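PDB 2WNR: exosome complex component Rrp42, which is a probable non-catalytic component of the archaeal exosome, the RNA-degrading complex, and is thought to contribute to structuring the active site of its partner Rrp41. Local coordinates for residues 76-81 and 122-127; 196-201 and 219-224. One frame throughout, in Å; residues are numbered along the deposited sequence.

Contact 1 (76-81 and 122-127); sequences PEMGVI and DLEKLC
L123 lies against the backbone of G79, its side chain running past the glycine toward I81. Its CB meets G79 N at 3.6 Å and also faces M78 CB. CG stands anti to the carbonyl carbon (chi1 -49°) and lies 3.7 Å from G79 O. Beyond it, CD1 reaches G79 O at 3.5 Å while CD2 lies 3.8 Å from I81 CD1. The L123 and I81 side chains cross at about a right angle; CD1 is turned to the glycine carbonyl and CD2 to the isoleucine tip. The one hydrogen bond between the segments is backbone to backbone, from G79 N to L123 O (2.8 Å), with the donor well above the carbonyl plane. L126 N, one turn on, reaches the same oxygen from the other face, so two N-H groups share L123 O. G79 also meets the turn at L126, its CA 3.8 Å from L126 CB. Toward the more exposed end, M78 SD rests on E124 CG (3.4 Å), and E77 O receives a nearly straight CA-H contact from E124. The carboxylates of E77 and E124 come near each other without touching, a pairing that may be mildly repulsive. C127 closes this end with SG 3.6 Å from E77 O. Residues 76-81 lead into strand 80-87, whose I81 also packs on helix 102-117; the 122-127 turn follows that helix and leads into strand 127-129, with L126 packed on W135 and L137 of strand 133-145, the neighbour of both strands.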
# COMPACT_ATOMS: atom_id res chain seq x y z
N PRO A 76 -25.74 2.41 15.16
CA PRO A 76 -25.21 3.33 16.17
C PRO A 76 -25.29 2.77 17.60
O PRO A 76 -24.68 3.35 18.51
CB PRO A 76 -26.13 4.54 16.03
CG PRO A 76 -27.44 3.97 15.60
CD PRO A 76 -27.08 2.82 14.69
N GLU A 77 -26.02 1.68 17.78
CA GLU A 77 -26.26 1.08 19.10
C GLU A 77 -25.45 -0.20 19.33
O GLU A 77 -25.55 -0.82 20.40
CB GLU A 77 -27.77 0.82 19.29
CG GLU A 77 -28.27 -0.57 18.82
CD GLU A 77 -28.42 -0.73 17.31
OE1 GLU A 77 -29.15 -1.66 16.90
OE2 GLU A 77 -27.83 0.05 16.52
N MET A 78 -24.64 -0.58 18.34
CA MET A 78 -23.87 -1.82 18.43
C MET A 78 -22.37 -1.57 18.64
O MET A 78 -21.80 -0.62 18.10
CB MET A 78 -24.09 -2.69 17.18
CG MET A 78 -25.56 -3.02 16.89
SD MET A 78 -26.35 -3.88 18.27
CE MET A 78 -27.75 -4.68 17.45
N GLY A 79 -21.76 -2.44 19.44
CA GLY A 79 -20.31 -2.45 19.61
C GLY A 79 -19.71 -3.19 18.43
O GLY A 79 -20.42 -3.85 17.67
N VAL A 80 -18.40 -3.07 18.25
CA VAL A 80 -17.75 -3.60 17.07
C VAL A 80 -16.88 -4.82 17.38
O VAL A 80 -16.20 -4.86 18.41
CB VAL A 80 -16.93 -2.50 16.38
CG1 VAL A 80 -16.21 -3.05 15.15
CG2 VAL A 80 -17.82 -1.32 16.01
N ILE A 81 -16.91 -5.81 16.49
CA ILE A 81 -15.93 -6.90 16.50
C ILE A 81 -15.10 -6.83 15.22
O ILE A 81 -15.65 -6.69 14.13
CB ILE A 81 -16.61 -8.29 16.60
CG1 ILE A 81 -17.18 -8.50 18.00
CG2 ILE A 81 -15.61 -9.41 16.29
CD1 ILE A 81 -17.91 -9.82 18.18
N ASP A 122 -23.22 -9.90 23.02
CA ASP A 122 -24.28 -8.90 22.90
C ASP A 122 -23.67 -7.52 22.64
O ASP A 122 -23.43 -6.75 23.58
CB ASP A 122 -25.14 -8.86 24.17
CG ASP A 122 -26.51 -8.21 23.93
OD1 ASP A 122 -26.77 -7.69 22.82
OD2 ASP A 122 -27.34 -8.23 24.87
N LEU A 123 -23.42 -7.24 21.36
CA LEU A 123 -22.85 -5.96 20.92
C LEU A 123 -23.62 -4.73 21.46
O LEU A 123 -23.04 -3.66 21.65
CB LEU A 123 -22.75 -5.89 19.39
CG LEU A 123 -22.11 -7.05 18.60
CD1 LEU A 123 -22.16 -6.83 17.08
CD2 LEU A 123 -20.70 -7.45 19.07
N GLU A 124 -24.92 -4.89 21.70
CA GLU A 124 -25.74 -3.82 22.28
C GLU A 124 -25.22 -3.36 23.64
O GLU A 124 -25.34 -2.19 23.99
CB GLU A 124 -27.19 -4.26 22.42
CG GLU A 124 -28.06 -3.94 21.22
CD GLU A 124 -29.54 -3.99 21.56
OE1 GLU A 124 -30.01 -5.07 22.00
OE2 GLU A 124 -30.24 -2.96 21.39
N LYS A 125 -24.66 -4.30 24.41
CA LYS A 125 -24.15 -4.01 25.74
C LYS A 125 -22.74 -3.43 25.70
O LYS A 125 -22.21 -3.00 26.73
CB LYS A 125 -24.18 -5.26 26.62
CG LYS A 125 -25.57 -5.86 26.78
CD LYS A 125 -25.68 -6.70 28.04
CE LYS A 125 -27.01 -7.45 28.07
NZ LYS A 125 -27.70 -7.32 29.39
N LEU A 126 -22.15 -3.41 24.51
CA LEU A 126 -20.83 -2.81 24.30
C LEU A 126 -20.95 -1.34 23.88
O LEU A 126 -19.95 -0.61 23.83
CB LEU A 126 -20.04 -3.60 23.27
CG LEU A 126 -19.73 -5.05 23.66
CD1 LEU A 126 -18.79 -5.69 22.64
CD2 LEU A 126 -19.13 -5.13 25.06
N CYS A 127 -22.18 -0.92 23.59
CA CYS A 127 -22.48 0.49 23.39
C CYS A 127 -21.99 1.31 24.58
O CYS A 127 -22.01 0.83 25.71
CB CYS A 127 -24.00 0.68 23.25
SG CYS A 127 -24.46 2.09 22.23

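Contact 2 (196-201 and 219-224); sequences CTFAKI and ARISIG
Antiparallel strands 193-201 and 219-226 are the two central strands of the four-stranded sheet in the second exoribonuclease-family domain, and F198 and I221 form a hydrogen-bonded pair at the middle of their contact. F198 N gives to I221 O (2.8 Å, 168° at the hydrogen), and I221 N returns a bond to F198 O. C196 and I223 repeat the two-way pattern, with I223 N 2.7 Å from C196 O. Between these rungs T197 and S222 make a non-hydrogen-bonded backbone pair, which their side chains close instead: S222 OG donates to T197 OG1 at 2.8 Å. Both oxygens stand anti to their own carbonyl carbons (chi1 -63° for T197, -57° for S222), which brings them together across the pair, while T197 CG2 lies 3.5 Å from S222 OG. T197 OG1 is also hydrogen-bonded to D152, giving the buried hydroxyl a second partner. On the other face F198 CB meets I221 CG2 at 4.0 Å. The backbone carbonyl oxygen I221 O lies at the F198 ring edge, 3.6 Å from CD2. I223 CD1 approaches F198 CE2 obliquely, a looser apolar contact. R220 CB sits 3.4 Å from F198 O, but the arginine's end leads away to a salt bridge with E106; K200 likewise sends its amine to D246. The face bearing C196, F198 and I223 packs on helix 244-268, while T197, R220 and S222 touch F151 of helix 150-164 on the opposite face. Strand 204-207 flanks 193-201 and strand 231-237 flanks 219-226; R220 and I221 also pack against another protein chain.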
# COMPACT_ATOMS: atom_id res chain seq x y z
N CYS A 196 -16.48 -27.65 13.68
CA CYS A 196 -15.90 -28.90 13.22
C CYS A 196 -15.60 -28.81 11.73
O CYS A 196 -16.47 -28.42 10.94
CB CYS A 196 -16.89 -30.04 13.46
SG CYS A 196 -17.14 -30.44 15.18
N THR A 197 -14.37 -29.16 11.35
CA THR A 197 -13.96 -29.20 9.96
C THR A 197 -13.74 -30.64 9.54
O THR A 197 -13.06 -31.40 10.23
CB THR A 197 -12.67 -28.39 9.71
OG1 THR A 197 -12.92 -27.01 9.99
CG2 THR A 197 -12.24 -28.49 8.26
N PHE A 198 -14.31 -31.01 8.40
CA PHE A 198 -14.21 -32.35 7.83
C PHE A 198 -13.48 -32.30 6.50
O PHE A 198 -13.58 -31.32 5.78
CB PHE A 198 -15.60 -32.94 7.60
CG PHE A 198 -16.43 -33.01 8.84
CD1 PHE A 198 -16.55 -34.20 9.53
CD2 PHE A 198 -17.11 -31.90 9.31
CE1 PHE A 198 -17.32 -34.28 10.68
CE2 PHE A 198 -17.89 -31.96 10.46
CZ PHE A 198 -18.00 -33.15 11.15
N ALA A 199 -12.78 -33.37 6.17
CA ALA A 199 -12.10 -33.47 4.89
C ALA A 199 -12.61 -34.67 4.10
O ALA A 199 -12.64 -35.78 4.62
CB ALA A 199 -10.60 -33.56 5.09
N LYS A 200 -13.02 -34.43 2.86
CA LYS A 200 -13.41 -35.52 1.96
C LYS A 200 -12.17 -36.18 1.36
O LYS A 200 -11.44 -35.56 0.57
CB LYS A 200 -14.33 -35.02 0.85
CG LYS A 200 -14.71 -36.06 -0.21
CD LYS A 200 -15.89 -36.93 0.22
CE LYS A 200 -16.28 -37.91 -0.87
NZ LYS A 200 -16.94 -37.29 -2.04
N ILE A 201 -11.93 -37.42 1.76
CA ILE A 201 -10.86 -38.23 1.21
C ILE A 201 -11.51 -39.53 0.79
O ILE A 201 -12.29 -40.11 1.55
CB ILE A 201 -9.72 -38.47 2.23
CG1 ILE A 201 -9.08 -37.14 2.64
CG2 ILE A 201 -8.65 -39.37 1.62
CD1 ILE A 201 -8.44 -37.13 4.02
N ALA A 219 -12.03 -32.15 -0.98
CA ALA A 219 -12.69 -30.95 -0.51
C ALA A 219 -12.80 -31.03 1.00
O ALA A 219 -12.53 -32.07 1.61
CB ALA A 219 -14.04 -30.85 -1.12
N ARG A 220 -13.19 -29.91 1.61
CA ARG A 220 -13.36 -29.83 3.05
C ARG A 220 -14.63 -29.08 3.35
O ARG A 220 -15.11 -28.32 2.51
CB ARG A 220 -12.18 -29.09 3.68
CG ARG A 220 -12.06 -27.64 3.20
CD ARG A 220 -11.26 -26.76 4.13
NE ARG A 220 -10.50 -25.86 3.33
CZ ARG A 220 -10.64 -24.57 3.05
NH1 ARG A 220 -9.74 -24.11 2.21
NH2 ARG A 220 -11.56 -23.74 3.54
N ILE A 221 -15.18 -29.29 4.54
CA ILE A 221 -16.34 -28.50 4.99
C ILE A 221 -16.25 -28.19 6.49
O ILE A 221 -16.03 -29.07 7.32
CB ILE A 221 -17.70 -29.17 4.61
CG1 ILE A 221 -18.88 -28.31 5.10
CG2 ILE A 221 -17.78 -30.60 5.14
CD1 ILE A 221 -20.20 -28.62 4.43
N SER A 222 -16.38 -26.91 6.83
CA SER A 222 -16.37 -26.47 8.21
C SER A 222 -17.77 -26.10 8.64
O SER A 222 -18.46 -25.37 7.92
CB SER A 222 -15.45 -25.25 8.38
OG SER A 222 -14.15 -25.56 7.94
N ILE A 223 -18.18 -26.62 9.79
CA ILE A 223 -19.51 -26.33 10.31
C ILE A 223 -19.45 -25.75 11.73
O ILE A 223 -18.89 -26.36 12.64
CB ILE A 223 -20.42 -27.57 10.24
CG1 ILE A 223 -20.49 -28.08 8.80
CG2 ILE A 223 -21.83 -27.24 10.75
CD1 ILE A 223 -21.01 -29.48 8.68
N GLY A 224 -20.03 -24.56 11.89
CA GLY A 224 -20.16 -23.95 13.20
C GLY A 224 -21.53 -24.22 13.79
O GLY A 224 -22.55 -23.84 13.20

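How the contacts relate
Contact 2 is the buried one, whereas contact 1 is only partly buried, with E124 exposed. Their centres stand 32 Å apart on opposite sides of the chain's centre, in the first and second exoribonuclease-family domains, and they share no helix or strand directly. Helix 102-117 nevertheless comes to both: it packs on I81 near contact 1 and supplies E106 to R220 of contact 2. The chemistry follows the setting. Contact 1 joins a strand's approach to an irregular turn through one cross-segment hydrogen bond and apolar contacts beside a glycine; contact 2 repeats backbone bonds along a regular sheet and adds a buried hydroxyl-to-hydroxyl bond, and another protein chain touches contact 2 alone.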